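Putative nitrite reductase NADPH (Small subunit) oxidoreductase protein (Vibrio parahaemolyticus RIMD 2210633, PDB 3C0D) probably serves as the small subunit of an NAD(P)H-dependent nitrite reductase in nitrate assimilation, built on a Rieske-like domain. Local coordinates at residues C10-L15 with S38-V43; A31-P36 with G58-I63; L24-R29 with V105-K110. One frame throughout, in Å; residues are numbered along the deposited sequence.

How the interactions relate
Three contacts illustrate how an all-beta domain is held by side chains beyond the reach of strand pairing. Interactions 1 and 2 are buried, largely apolar meetings of branched or aromatic groups; interaction 3 is partly buried and adds a water-bridged polar rim to a methyl-on-ring contact. Interactions 1 and 2 are directly joined, since strands 28-35 and 39-47 are hydrogen-bonded neighbours. Yet interaction 1 ties the turn after strand 6-11 to the large sheet, whereas interaction 2 joins that sheet to the separate three-stranded one. Interaction 3 sits at the hairpin leading into strand 28-35, across the chain's centre from interaction 2, and meets interaction 1 where strands 6-11 and 104-108 pair.

Interaction 1: C10-L15 with S38-V43; sequences CQLDDL and SGVYAV
Leu12 and Leu15 both reach for Val40, which receives the whole of this contact on the side of segment 38-43. That segment begins with a classic beta bulge, Ser38 and Gly39 together facing Ile35, just before the residue that does the packing. At Val40 the two methyls are used differently. CG1 meets Leu15 CD1 at 3.7 Å, the side chains extended toward each other tip to tip, while CG2 sits between the leucines, 4.1 Å from both Leu12 CD1 and Leu15 CD1. Leu12 arrives at a slant; with its CG anti to the backbone N (chi1 -176°), the end of the side chain comes nearer Val40 than its first bond points. Both leucines belong to a tight bend, in which Leu15 N bonds Leu12 O at 2.9 Å and Asp14 N bonds Gln11 O. Further along, Tyr41 and Val43 are tied through their backbones to Phe33 and Ala31, and the side chain of Ala42 packs on Trp96 and Val98. Val100 packs on Leu12 and Val40, and Tyr34 on all three. The arrangement belongs to the antiparallel sheet of a Rieske-like domain, in which the 3-10 turn after strand 6-11 packs through its leucines on strand 39-47 of the same sheet.

Interaction 2: A31-P36 with G58-I63; sequences ALFYIP and GIVGDI
Phe33 and Val60 are the nearest CA pair of the two segments, 8.7 Å apart, a spacing of strands that face each other through side chains and not of paired neighbours. Each strand finds its backbone partners in its own sheet: Phe33 bonds with Tyr41, and Ile59 with Ala70. Val60 is an apolar link between the two sheets, and its two methyls part to different partners. CG2 approaches the phenylalanine ring obliquely, 3.7 Å from both Phe33 CD1 and Phe33 CE1, so that it spans that bond of the ring and does not address one carbon. The ring and the valine run antiparallel, passing alongside each other. The other methyl, CG1, has a looser partner in Ile35, whose CD1 lies 4.3 Å away. Ile35 manages this by bending: with chi1 -48° and chi2 -61°, the end of its side chain comes nearer to Val60 than the direction of its first bond would suggest. At the start of the second segment, Gly58 contributes its carbonyl, the O lying 4.1 Å from Phe33 CE1. Val69 of the three-stranded sheet and the loop residue Leu80 also touch Phe33, so the ring packs between the sheets. With no hydrogen bond or charge pair between the segments, the contact rests on dispersion and the burial of apolar surface, the Gly58 carbonyl O being the polar atom that comes near the ring.

Interaction 3: L24-R29 with V105-K110; sequences LIEGER and VCYLAK
Tyr107 gives the largest surface to this contact, and Ile25 supplies the group that fits it. The isoleucine CG2 methyl stands over the centre of one face of the ring, 3.7 Å from the Tyr107 centroid and 10° off the ring normal, which makes a well-placed CH-pi contact. Its second branch continues along the same side chain, CD1 coming to 4.0 Å from Tyr107 CB. The ring is brought there by a chi1 of 71°, which sets CG between the backbone N and the carbonyl carbon. Trp96 packs on Ile25, and Val7 and Leu9 touch Tyr107, so strands 95-100 and 6-11 each pack on one member of the pair, of which Ile25 is buried.

Glu26 handles the outer end. It occupies the first inner position of a type I' turn, the tight hairpin from Ile25 to Glu28 that Glu28 N closes onto Ile25 O at 3.0 Å. Its CG passes 3.8 Å from Tyr107 OH, the two side chains crossing at about a right angle. A water joins the segments beside them, 2.9 Å from Tyr107 OH and accepting from Glu26 N at 3.2 Å. The chemistry thus changes along a single tyrosine, from an apolar ring face under a methyl to a hydroxyl linked through water to the backbone N of Glu26.

Interaction 1: C10-L15 with S38-V43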
# COMPACT_ATOMS: atom_id res chain seq x y z
N CYS A 10 5.88 -6.39 10.06
CA CYS A 10 5.01 -7.54 10.32
C CYS A 10 5.53 -8.79 9.63
O CYS A 10 6.49 -8.75 8.87
CB CYS A 10 3.58 -7.27 9.86
SG CYS A 10 3.29 -7.39 8.08
N GLN A 11 4.88 -9.92 9.91
CA GLN A 11 5.22 -11.22 9.33
C GLN A 11 4.45 -11.36 8.03
O GLN A 11 3.28 -11.00 7.97
CB GLN A 11 4.79 -12.35 10.26
CG GLN A 11 5.64 -12.51 11.49
CD GLN A 11 7.06 -12.85 11.14
OE1 GLN A 11 7.91 -11.96 11.02
NE2 GLN A 11 7.33 -14.14 10.97
N LEU A 12 5.09 -11.90 6.99
CA LEU A 12 4.40 -12.06 5.72
C LEU A 12 3.06 -12.80 5.85
O LEU A 12 2.09 -12.43 5.19
CB LEU A 12 5.27 -12.79 4.70
CG LEU A 12 4.55 -12.85 3.35
CD1 LEU A 12 5.01 -11.69 2.46
CD2 LEU A 12 4.80 -14.19 2.69
N ASP A 13 2.98 -13.84 6.68
CA ASP A 13 1.71 -14.54 6.80
C ASP A 13 0.65 -13.81 7.63
O ASP A 13 -0.36 -14.40 8.03
CB ASP A 13 1.90 -15.99 7.28
CG ASP A 13 2.83 -16.11 8.45
OD1 ASP A 13 3.89 -15.44 8.45
OD2 ASP A 13 2.51 -16.90 9.37
N ASP A 14 0.90 -12.52 7.88
CA ASP A 14 -0.05 -11.67 8.58
C ASP A 14 -0.81 -11.00 7.43
O ASP A 14 -1.89 -10.41 7.61
CB ASP A 14 0.67 -10.59 9.39
CG ASP A 14 1.03 -11.04 10.80
OD1 ASP A 14 0.20 -11.73 11.44
OD2 ASP A 14 2.13 -10.69 11.27
N LEU A 15 -0.23 -11.12 6.24
CA LEU A 15 -0.79 -10.55 5.02
C LEU A 15 -1.43 -11.57 4.08
O LEU A 15 -0.76 -12.47 3.58
CB LEU A 15 0.30 -9.82 4.23
CG LEU A 15 1.12 -8.70 4.86
CD1 LEU A 15 2.07 -8.16 3.80
CD2 LEU A 15 0.22 -7.59 5.38
N SER A 38 4.90 -9.99 -7.10
CA SER A 38 5.64 -8.74 -6.89
C SER A 38 6.30 -8.46 -5.55
O SER A 38 7.33 -7.80 -5.49
CB SER A 38 4.72 -7.55 -7.21
OG SER A 38 4.28 -7.57 -8.54
N GLY A 39 5.70 -8.91 -4.46
CA GLY A 39 6.27 -8.64 -3.15
C GLY A 39 5.23 -7.88 -2.33
O GLY A 39 4.04 -8.21 -2.40
N VAL A 40 5.65 -6.88 -1.57
CA VAL A 40 4.70 -6.13 -0.75
C VAL A 40 4.73 -4.61 -1.01
O VAL A 40 5.80 -3.98 -0.99
CB VAL A 40 4.95 -6.41 0.75
CG1 VAL A 40 3.86 -5.80 1.58
CG2 VAL A 40 5.00 -7.90 0.99
N TYR A 41 3.56 -4.04 -1.26
CA TYR A 41 3.44 -2.59 -1.50
C TYR A 41 2.68 -1.87 -0.37
O TYR A 41 1.68 -2.38 0.14
CB TYR A 41 2.75 -2.33 -2.84
CG TYR A 41 3.55 -2.84 -4.01
CD1 TYR A 41 3.54 -4.19 -4.34
CD2 TYR A 41 4.34 -1.98 -4.77
CE1 TYR A 41 4.32 -4.67 -5.41
CE2 TYR A 41 5.12 -2.44 -5.83
CZ TYR A 41 5.10 -3.80 -6.15
OH TYR A 41 5.89 -4.28 -7.20
N ALA A 42 3.16 -0.70 0.01
CA ALA A 42 2.55 0.09 1.07
C ALA A 42 2.06 1.41 0.52
O ALA A 42 2.78 2.05 -0.24
CB ALA A 42 3.57 0.35 2.16
N VAL A 43 0.86 1.82 0.89
CA VAL A 43 0.31 3.10 0.43
C VAL A 43 -0.48 3.70 1.60
O VAL A 43 -0.88 2.97 2.50
CB VAL A 43 -0.66 2.92 -0.76
CG1 VAL A 43 0.10 2.45 -1.99
CG2 VAL A 43 -1.76 1.92 -0.40

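Interaction 2: A31-P36 with G58-I63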
# COMPACT_ATOMS: atom_id res chain seq x y z
N ALA A 31 -1.40 1.14 4.38
CA ALA A 31 -2.10 -0.05 3.90
C ALA A 31 -1.08 -0.95 3.22
O ALA A 31 -0.42 -0.53 2.28
CB ALA A 31 -3.21 0.35 2.92
N LEU A 32 -0.94 -2.19 3.70
CA LEU A 32 -0.01 -3.12 3.09
C LEU A 32 -0.74 -4.05 2.13
O LEU A 32 -1.83 -4.53 2.44
CB LEU A 32 0.70 -3.96 4.16
CG LEU A 32 1.57 -3.19 5.14
CD1 LEU A 32 2.51 -4.16 5.83
CD2 LEU A 32 2.36 -2.10 4.42
N PHE A 33 -0.14 -4.29 0.98
CA PHE A 33 -0.75 -5.14 -0.03
C PHE A 33 0.28 -6.14 -0.53
O PHE A 33 1.22 -5.77 -1.24
CB PHE A 33 -1.26 -4.30 -1.20
CG PHE A 33 -2.55 -3.59 -0.93
CD1 PHE A 33 -3.76 -4.28 -0.96
CD2 PHE A 33 -2.56 -2.20 -0.73
CE1 PHE A 33 -4.99 -3.60 -0.80
CE2 PHE A 33 -3.79 -1.50 -0.56
CZ PHE A 33 -5.00 -2.21 -0.60
N TYR A 34 0.10 -7.40 -0.16
CA TYR A 34 1.02 -8.45 -0.58
C TYR A 34 0.63 -9.04 -1.94
O TYR A 34 -0.43 -9.64 -2.08
CB TYR A 34 1.06 -9.55 0.49
CG TYR A 34 1.72 -10.84 0.05
CD1 TYR A 34 2.95 -10.83 -0.60
CD2 TYR A 34 1.13 -12.07 0.34
CE1 TYR A 34 3.60 -12.02 -0.95
CE2 TYR A 34 1.77 -13.27 -0.01
CZ TYR A 34 3.01 -13.24 -0.65
OH TYR A 34 3.68 -14.41 -0.94
N ILE A 35 1.49 -8.85 -2.94
CA ILE A 35 1.24 -9.38 -4.28
C ILE A 35 2.24 -10.51 -4.50
O ILE A 35 3.43 -10.25 -4.69
CB ILE A 35 1.49 -8.32 -5.39
CG1 ILE A 35 0.79 -7.00 -5.04
CG2 ILE A 35 0.96 -8.83 -6.70
CD1 ILE A 35 -0.73 -7.13 -4.91
N PRO A 36 1.78 -11.78 -4.49
CA PRO A 36 2.65 -12.95 -4.69
C PRO A 36 3.79 -12.78 -5.71
O PRO A 36 4.96 -12.96 -5.38
CB PRO A 36 1.68 -14.04 -5.09
CG PRO A 36 0.46 -13.69 -4.30
CD PRO A 36 0.36 -12.19 -4.46
N GLY A 58 -9.97 -1.63 -0.28
CA GLY A 58 -10.20 -1.55 -1.72
C GLY A 58 -9.83 -2.79 -2.53
O GLY A 58 -8.85 -3.48 -2.21
N ILE A 59 -10.59 -3.06 -3.58
CA ILE A 59 -10.35 -4.22 -4.43
C ILE A 59 -9.12 -4.03 -5.31
O ILE A 59 -9.00 -3.03 -6.03
CB ILE A 59 -11.57 -4.51 -5.33
CG1 ILE A 59 -12.72 -5.02 -4.46
CG2 ILE A 59 -11.21 -5.53 -6.42
CD1 ILE A 59 -13.98 -5.31 -5.23
N VAL A 60 -8.20 -5.00 -5.25
CA VAL A 60 -6.98 -4.98 -6.05
C VAL A 60 -7.26 -5.61 -7.42
O VAL A 60 -8.02 -6.57 -7.52
CB VAL A 60 -5.87 -5.78 -5.38
CG1 VAL A 60 -4.59 -5.67 -6.18
CG2 VAL A 60 -5.67 -5.31 -3.96
N GLY A 61 -6.65 -5.07 -8.46
CA GLY A 61 -6.86 -5.61 -9.80
C GLY A 61 -5.82 -5.07 -10.74
O GLY A 61 -5.09 -4.15 -10.38
N ASP A 62 -5.72 -5.62 -11.95
CA ASP A 62 -4.73 -5.12 -12.91
C ASP A 62 -5.33 -4.17 -13.94
O ASP A 62 -6.44 -4.35 -14.41
CB ASP A 62 -4.03 -6.28 -13.65
CG ASP A 62 -4.84 -7.57 -13.64
OD1 ASP A 62 -6.09 -7.50 -13.48
OD2 ASP A 62 -4.24 -8.66 -13.82
N ILE A 63 -4.59 -3.12 -14.25
CA ILE A 63 -5.05 -2.16 -15.22
C ILE A 63 -3.85 -1.95 -16.12
O ILE A 63 -2.80 -1.48 -15.67
CB ILE A 63 -5.48 -0.85 -14.56
CG1 ILE A 63 -6.69 -1.11 -13.67
CG2 ILE A 63 -5.84 0.19 -15.60
CD1 ILE A 63 -7.11 0.10 -12.89

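Interaction 3: L24-R29 with V105-K110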
# COMPACT_ATOMS: atom_id res chain seq x y z
N LEU A 24 0.78 0.79 11.09
CA LEU A 24 1.19 2.15 11.39
C LEU A 24 2.70 2.26 11.18
O LEU A 24 3.47 1.40 11.63
CB LEU A 24 0.86 2.49 12.85
CG LEU A 24 -0.33 3.36 13.22
CD1 LEU A 24 -1.54 3.09 12.32
CD2 LEU A 24 -0.65 3.10 14.69
N ILE A 25 3.10 3.31 10.48
CA ILE A 25 4.52 3.55 10.28
C ILE A 25 4.77 4.94 10.83
O ILE A 25 4.33 5.93 10.27
CB ILE A 25 4.92 3.46 8.81
CG1 ILE A 25 4.63 2.05 8.29
CG2 ILE A 25 6.41 3.79 8.66
CD1 ILE A 25 5.20 1.79 6.92
N GLU A 26 5.47 4.98 11.96
CA GLU A 26 5.78 6.23 12.60
C GLU A 26 4.60 7.18 12.61
O GLU A 26 4.72 8.33 12.21
CB GLU A 26 6.98 6.87 11.93
CG GLU A 26 8.30 6.27 12.39
CD GLU A 26 8.48 6.39 13.91
OE1 GLU A 26 8.61 7.53 14.41
OE2 GLU A 26 8.50 5.34 14.59
N GLY A 27 3.44 6.68 13.05
CA GLY A 27 2.26 7.53 13.15
C GLY A 27 1.29 7.66 11.99
O GLY A 27 0.13 8.02 12.20
N GLU A 28 1.74 7.39 10.78
CA GLU A 28 0.87 7.51 9.62
C GLU A 28 0.14 6.22 9.30
O GLU A 28 0.69 5.14 9.45
CB GLU A 28 1.69 7.98 8.42
CG GLU A 28 2.32 9.35 8.61
CD GLU A 28 3.04 9.84 7.35
OE1 GLU A 28 2.40 9.84 6.26
OE2 GLU A 28 4.22 10.23 7.47
N ARG A 29 -1.11 6.34 8.85
CA ARG A 29 -1.92 5.18 8.50
C ARG A 29 -1.44 4.58 7.21
O ARG A 29 -1.50 5.25 6.18
CB ARG A 29 -3.37 5.58 8.27
CG ARG A 29 -4.33 4.48 8.66
CD ARG A 29 -4.75 4.73 10.06
NE ARG A 29 -3.95 5.81 10.59
CZ ARG A 29 -4.27 6.47 11.69
NH1 ARG A 29 -5.38 6.13 12.33
NH2 ARG A 29 -3.49 7.44 12.13
N VAL A 105 8.59 -8.69 7.06
CA VAL A 105 8.29 -7.54 6.23
C VAL A 105 8.80 -6.32 6.97
O VAL A 105 8.50 -6.12 8.14
CB VAL A 105 6.79 -7.41 5.98
CG1 VAL A 105 6.51 -6.20 5.14
CG2 VAL A 105 6.29 -8.67 5.30
N CYS A 106 9.61 -5.52 6.29
CA CYS A 106 10.17 -4.33 6.91
C CYS A 106 9.90 -3.11 6.05
O CYS A 106 9.54 -3.22 4.88
CB CYS A 106 11.69 -4.47 7.07
SG CYS A 106 12.27 -5.73 8.20
N TYR A 107 10.08 -1.93 6.63
CA TYR A 107 9.93 -0.71 5.87
C TYR A 107 11.31 -0.06 5.96
O TYR A 107 12.01 -0.21 6.96
CB TYR A 107 8.83 0.17 6.45
CG TYR A 107 9.11 0.82 7.78
CD1 TYR A 107 9.78 2.04 7.85
CD2 TYR A 107 8.61 0.28 8.95
CE1 TYR A 107 9.94 2.72 9.07
CE2 TYR A 107 8.76 0.95 10.19
CZ TYR A 107 9.42 2.16 10.24
OH TYR A 107 9.53 2.83 11.44
N LEU A 108 11.72 0.64 4.91
CA LEU A 108 13.03 1.26 4.91
C LEU A 108 12.97 2.71 5.40
O LEU A 108 12.21 3.52 4.87
CB LEU A 108 13.61 1.20 3.49
CG LEU A 108 13.60 -0.22 2.89
CD1 LEU A 108 14.00 -0.19 1.42
CD2 LEU A 108 14.54 -1.11 3.69
N ALA A 109 13.76 3.02 6.43
CA ALA A 109 13.80 4.36 7.01
C ALA A 109 15.08 5.12 6.65
O ALA A 109 15.76 4.79 5.67
CB ALA A 109 13.66 4.28 8.53
N LYS A 110 15.41 6.14 7.44
CA LYS A 110 16.61 6.95 7.23
C LYS A 110 17.42 6.98 8.53
O LYS A 110 17.47 5.97 9.23
CB LYS A 110 16.21 8.37 6.81
CG LYS A 110 15.13 8.39 5.73
CD LYS A 110 14.90 9.80 5.16
CE LYS A 110 16.03 10.24 4.25
NZ LYS A 110 15.80 11.61 3.69
O HOH W 1 7.03 2.36 12.80